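Local coordinates for sister chromatid cohesion protein (Chaetomium thermophilum, PDB 5T8V) that probably loads the cohesin ring onto chromatin, this chain being the C-terminal HEAT-repeat fragment of the loader Scc2, at residues A[267-270]-A[271-274]; A[434-437]-A[438-442]; A[691-694]-A[695-699]. All coordinates share one frame; numbering follows the deposited sequence.

Contact 1: A[267-270]-A[271-274]; sequences LNPS and QRQG
R272 lays its side chain back over P269. The pyrrolidine ring lies against one face of the guanidinium, with P269 CB 3.9 Å above its plane and over its centre, while R272 NE comes within 3.5 Å of P269 CA. With CG anti to its own carbonyl carbon (chi1 -77°) and the chain extended from CG to NE, the arginine reaches past the proline toward the preceding helix. The same two residues are joined through the backbone: the i to i+3 bond from R272 N to P269 O, 2.9 Å long and nearly straight at 172°, closes a beta-turn with S270 and Q271 at its corners.

Beside this pair, N268 and Q271 run side by side in the same direction, their amide planes 60° apart. The amide end of Q271 lies beside N268, with Q271 NE2 3.4 Å from N268 CB; no hydrogen bond joins the two amides. Proline suits its place because its compact, rigid ring gives an apolar surface under the guanidinium; arginine is long enough to carry its charge back to main-chain oxygens.

In the next shell, R272 NE bonds F265 O and R272 NH2 bonds L266 O, which fixes the guanidinium at the end of helix 247-267. N268 ND2 makes a weak hydrogen bond to I264 O, and Q271 touches E218 and N222 of helix 218-232. Q271 is the N-cap residue of helix 272-282, and the whole is a tight interhelical turn joining helix 247-267 to helix 272-282, as in alpha-helical repeat proteins.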
# COMPACT_ATOMS: atom_id res chain seq x y z
N LEU A 267 10.79 2.53 -48.47
CA LEU A 267 11.49 3.12 -49.61
C LEU A 267 11.63 4.63 -49.52
O LEU A 267 12.13 5.24 -50.47
CB LEU A 267 10.76 2.75 -50.90
CG LEU A 267 10.87 1.28 -51.32
CD1 LEU A 267 9.50 0.70 -51.62
CD2 LEU A 267 11.78 1.13 -52.53
N ASN A 268 11.22 5.25 -48.41
CA ASN A 268 11.30 6.71 -48.25
C ASN A 268 11.63 7.04 -46.81
O ASN A 268 10.74 7.33 -46.00
CB ASN A 268 9.99 7.38 -48.68
CG ASN A 268 9.70 7.19 -50.15
OD1 ASN A 268 10.14 7.98 -50.99
ND2 ASN A 268 8.95 6.14 -50.48
N PRO A 269 12.91 7.00 -46.44
CA PRO A 269 13.28 7.33 -45.05
C PRO A 269 12.86 8.73 -44.63
O PRO A 269 12.35 8.91 -43.52
CB PRO A 269 14.80 7.16 -45.04
CG PRO A 269 15.10 6.25 -46.19
CD PRO A 269 14.08 6.56 -47.23
N SER A 270 13.04 9.71 -45.51
CA SER A 270 12.87 11.11 -45.14
C SER A 270 11.53 11.36 -44.46
O SER A 270 11.43 12.19 -43.55
CB SER A 270 13.01 12.00 -46.37
OG SER A 270 12.12 11.59 -47.40
N GLN A 271 10.48 10.65 -44.89
CA GLN A 271 9.13 10.92 -44.41
C GLN A 271 8.60 9.83 -43.48
O GLN A 271 7.40 9.83 -43.17
CB GLN A 271 8.18 11.10 -45.60
CG GLN A 271 8.20 9.96 -46.62
CD GLN A 271 7.33 10.25 -47.83
OE1 GLN A 271 6.76 11.34 -47.95
NE2 GLN A 271 7.21 9.28 -48.72
N ARG A 272 9.46 8.93 -43.00
CA ARG A 272 8.99 7.86 -42.12
C ARG A 272 8.27 8.43 -40.90
O ARG A 272 7.10 8.10 -40.65
CB ARG A 272 10.17 6.99 -41.70
CG ARG A 272 10.62 6.03 -42.78
CD ARG A 272 11.86 5.28 -42.38
NE ARG A 272 12.33 4.40 -43.44
CZ ARG A 272 13.50 3.78 -43.44
NH1 ARG A 272 14.34 3.95 -42.43
NH2 ARG A 272 13.84 2.99 -44.45
N GLN A 273 8.95 9.29 -40.15
CA GLN A 273 8.32 9.92 -38.99
C GLN A 273 6.99 10.57 -39.36
O GLN A 273 6.06 10.59 -38.55
CB GLN A 273 9.26 10.97 -38.39
CG GLN A 273 8.71 11.63 -37.13
CD GLN A 273 9.62 12.72 -36.59
OE1 GLN A 273 10.70 12.98 -37.13
NE2 GLN A 273 9.19 13.37 -35.52
N GLY A 274 6.88 11.08 -40.58
CA GLY A 274 5.62 11.64 -41.03
C GLY A 274 4.54 10.59 -41.08
O GLY A 274 3.49 10.72 -40.44

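Contact 2: A[434-437]-A[438-442]; sequences MMVG and LVEND
M435 and L438 lie side by side and point the same way, the thioether sulfur M435 SD coming 4.1 Å from the methyl L438 CD1. The methionine starts with CG anti to its carbonyl carbon and then bends at chi2 (-54°), which brings its sulfur alongside the leucine branch. A flexible, polarisable chain suits this buried position, where M435 also meets M451, A452 and L456 of helix 446-474 and V387 of helix 357-391.

A second side-by-side pair, V436 and E440, forms one turn apart at i and i+4. E440 runs alongside the valine with its chain extended beyond CG (chi2 -173°), so that the methyl V436 CG1 lies beside the carboxylate, 3.5 Å from E440 OE2. The glutamate is exposed, a place where a charged group can be hydrated. V439 directs CG2 toward M435 O and packs on A452, so the branched residue faces the neighbouring helix.

The backbone sets these side chains at their spacing. L438 N bonds M434 O, and V439 N bonds M435 O at 2.9 Å. At the end the pattern changes: E440 N is shared between V436 O and G437 O, the latter at 3.2 Å, whereas the bond from N441 N to G437 O is weak. N441 then leaves helical geometry, and its main-chain O accepts from K449 NZ. This is the last, C-terminal turn of a helix in a HEAT-repeat solenoid.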
# COMPACT_ATOMS: atom_id res chain seq x y z
N MET A 434 11.62 5.85 -20.92
CA MET A 434 11.07 7.20 -20.86
C MET A 434 10.30 7.43 -19.56
O MET A 434 10.41 8.51 -18.96
CB MET A 434 10.17 7.44 -22.07
CG MET A 434 9.66 8.86 -22.18
SD MET A 434 9.03 9.23 -23.82
CE MET A 434 10.54 9.20 -24.78
N MET A 435 9.53 6.44 -19.11
CA MET A 435 8.76 6.63 -17.88
C MET A 435 9.67 6.68 -16.66
O MET A 435 9.49 7.53 -15.79
CB MET A 435 7.73 5.51 -17.73
CG MET A 435 6.69 5.49 -18.85
SD MET A 435 5.86 7.07 -19.06
CE MET A 435 5.46 7.01 -20.80
N VAL A 436 10.66 5.79 -16.59
CA VAL A 436 11.65 5.88 -15.52
C VAL A 436 12.27 7.26 -15.52
O VAL A 436 12.41 7.91 -14.47
CB VAL A 436 12.71 4.77 -15.67
CG1 VAL A 436 13.83 4.96 -14.65
CG2 VAL A 436 12.07 3.41 -15.51
N GLY A 437 12.66 7.75 -16.70
CA GLY A 437 13.21 9.09 -16.79
C GLY A 437 12.28 10.14 -16.22
O GLY A 437 12.71 11.02 -15.47
N LEU A 438 11.00 10.07 -16.57
CA LEU A 438 10.04 11.06 -16.08
C LEU A 438 9.91 10.99 -14.56
O LEU A 438 9.75 12.02 -13.90
CB LEU A 438 8.67 10.85 -16.74
CG LEU A 438 8.54 11.26 -18.21
CD1 LEU A 438 7.14 10.93 -18.73
CD2 LEU A 438 8.84 12.74 -18.42
N VAL A 439 9.97 9.78 -13.99
CA VAL A 439 9.82 9.65 -12.55
C VAL A 439 11.08 10.12 -11.82
O VAL A 439 11.00 10.58 -10.68
CB VAL A 439 9.48 8.19 -12.19
CG1 VAL A 439 9.44 7.98 -10.68
CG2 VAL A 439 8.14 7.80 -12.79
N GLU A 440 12.24 10.03 -12.47
CA GLU A 440 13.50 10.24 -11.77
C GLU A 440 14.01 11.68 -11.82
O GLU A 440 14.96 12.00 -11.10
CB GLU A 440 14.58 9.30 -12.34
CG GLU A 440 14.40 7.85 -11.91
CD GLU A 440 15.56 6.97 -12.33
OE1 GLU A 440 16.36 7.40 -13.19
OE2 GLU A 440 15.66 5.84 -11.81
N ASN A 441 13.41 12.55 -12.63
CA ASN A 441 13.76 13.97 -12.62
C ASN A 441 12.67 14.73 -11.88
O ASN A 441 11.49 14.66 -12.25
CB ASN A 441 13.95 14.50 -14.05
CG ASN A 441 12.64 14.74 -14.77
OD1 ASN A 441 11.71 13.93 -14.69
ND2 ASN A 441 12.55 15.87 -15.47
N ASP A 442 13.07 15.45 -10.83
CA ASP A 442 12.10 16.10 -9.95
C ASP A 442 11.45 17.33 -10.58
O ASP A 442 10.45 17.81 -10.05
CB ASP A 442 12.77 16.48 -8.63
CG ASP A 442 13.10 15.27 -7.78
OD1 ASP A 442 13.39 14.20 -8.35
OD2 ASP A 442 13.07 15.39 -6.53

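Contact 3: A[691-694]-A[695-699]; sequences TETV and VNRFS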
# COMPACT_ATOMS: atom_id res chain seq x y z
N THR A 691 2.66 -12.14 11.27
CA THR A 691 1.64 -11.84 12.28
C THR A 691 2.16 -10.88 13.33
O THR A 691 1.39 -10.06 13.86
CB THR A 691 1.15 -13.12 12.96
OG1 THR A 691 2.21 -13.68 13.75
CG2 THR A 691 0.70 -14.14 11.95
N GLU A 692 3.45 -10.95 13.65
CA GLU A 692 4.03 -10.02 14.60
C GLU A 692 3.79 -8.58 14.17
O GLU A 692 3.51 -7.71 15.00
CB GLU A 692 5.53 -10.29 14.76
CG GLU A 692 6.14 -9.64 15.99
CD GLU A 692 7.66 -9.60 15.94
OE1 GLU A 692 8.23 -8.49 15.89
OE2 GLU A 692 8.28 -10.68 15.93
N THR A 693 3.89 -8.31 12.87
CA THR A 693 3.61 -6.97 12.36
C THR A 693 2.12 -6.66 12.41
O THR A 693 1.73 -5.51 12.60
CB THR A 693 4.14 -6.82 10.94
OG1 THR A 693 5.56 -7.00 10.94
CG2 THR A 693 3.81 -5.45 10.36
N VAL A 694 1.27 -7.68 12.25
CA VAL A 694 -0.17 -7.46 12.31
C VAL A 694 -0.59 -7.08 13.72
O VAL A 694 -1.28 -6.07 13.93
CB VAL A 694 -0.92 -8.71 11.82
CG1 VAL A 694 -2.43 -8.55 11.99
CG2 VAL A 694 -0.58 -8.99 10.36
N VAL A 695 -0.17 -7.86 14.72
CA VAL A 695 -0.58 -7.58 16.10
C VAL A 695 -0.05 -6.24 16.55
O VAL A 695 -0.70 -5.55 17.35
CB VAL A 695 -0.13 -8.71 17.04
CG1 VAL A 695 -0.67 -10.05 16.57
CG2 VAL A 695 1.39 -8.76 17.16
N ASN A 696 1.13 -5.84 16.08
CA ASN A 696 1.64 -4.51 16.40
C ASN A 696 0.66 -3.44 15.94
O ASN A 696 0.43 -2.45 16.65
CB ASN A 696 3.01 -4.31 15.76
CG ASN A 696 4.09 -5.16 16.41
OD1 ASN A 696 3.79 -6.03 17.24
ND2 ASN A 696 5.34 -4.91 16.05
N ARG A 697 0.06 -3.62 14.76
CA ARG A 697 -0.92 -2.67 14.26
C ARG A 697 -2.14 -2.57 15.16
O ARG A 697 -2.95 -1.65 14.97
CB ARG A 697 -1.34 -3.05 12.84
CG ARG A 697 -0.19 -3.11 11.84
CD ARG A 697 0.15 -1.74 11.26
NE ARG A 697 0.65 -0.81 12.27
CZ ARG A 697 1.90 -0.80 12.73
NH1 ARG A 697 2.79 -1.68 12.27
NH2 ARG A 697 2.26 0.08 13.64
N PHE A 698 -2.31 -3.49 16.12
CA PHE A 698 -3.36 -3.31 17.11
C PHE A 698 -3.21 -1.99 17.85
O PHE A 698 -4.21 -1.37 18.22
CB PHE A 698 -3.35 -4.47 18.12
CG PHE A 698 -3.77 -5.80 17.54
CD1 PHE A 698 -4.13 -5.93 16.21
CD2 PHE A 698 -3.81 -6.93 18.34
CE1 PHE A 698 -4.51 -7.16 15.69
CE2 PHE A 698 -4.19 -8.16 17.83
CZ PHE A 698 -4.54 -8.27 16.51
N SER A 699 -1.97 -1.55 18.07
CA SER A 699 -1.71 -0.29 18.76
C SER A 699 -1.43 0.84 17.76
O SER A 699 -0.55 1.67 17.98
CB SER A 699 -0.54 -0.44 19.73
OG SER A 699 0.67 -0.70 19.04
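V695 N donates to T691 O over 2.8 Å at 170°, almost straight, and the next bond, from N696 N to E692 O, is longer at 3.2 Å. The third, R697 N to T693 O, is weak. Further along, N696 O accepts from S699 N and, in the carbonyl plane, from S699 OG, a small hydroxyl well suited to tying down a tight turn.

R697 is bent at chi2 and chi3 (-84° and 65°), which curls its chain back so that CG lies near T693 O, while NE forms a salt bridge with D700. The helix, 685-696, belongs to the stacked helices of a HEAT-repeat protein, in the part related to PDS5, and is flanked by helices 666-682 and 703-719.

The ring of F698 folds back over the preceding turn, with V695 CA 3.7 Å above its plane and over its centre; a flat aromatic group suits this buried place, and the F698 side chain also touches M710 and A713 of helix 703-719. V695 sets CG2 between its backbone N and carbonyl carbon, near E692 O, and touches I729 of helix 723-735. V694, buried, turns its compact branched side chain to I676.

The three contacts follow one another along the chain without interleaving. Contact 1 is the turn that leads into helix 272-282, contact 2 holds the last turns of helix 423-440, and contact 3 spans the last part of helix 685-696 and the turn beyond. Their centres lie about 30 Å apart between contacts 1 and 2, about 36 Å between 2 and 3, and about 62 Å between 1 and 3, with no atoms touching. Contacts 1 and 2 nevertheless share a neighbour, helix 357-391, against which both pack. Contact 3 lies in the PDS5-related part. All three lie at or near helix ends, consistent with the turns between successive helices of an elongated HEAT-repeat solenoid.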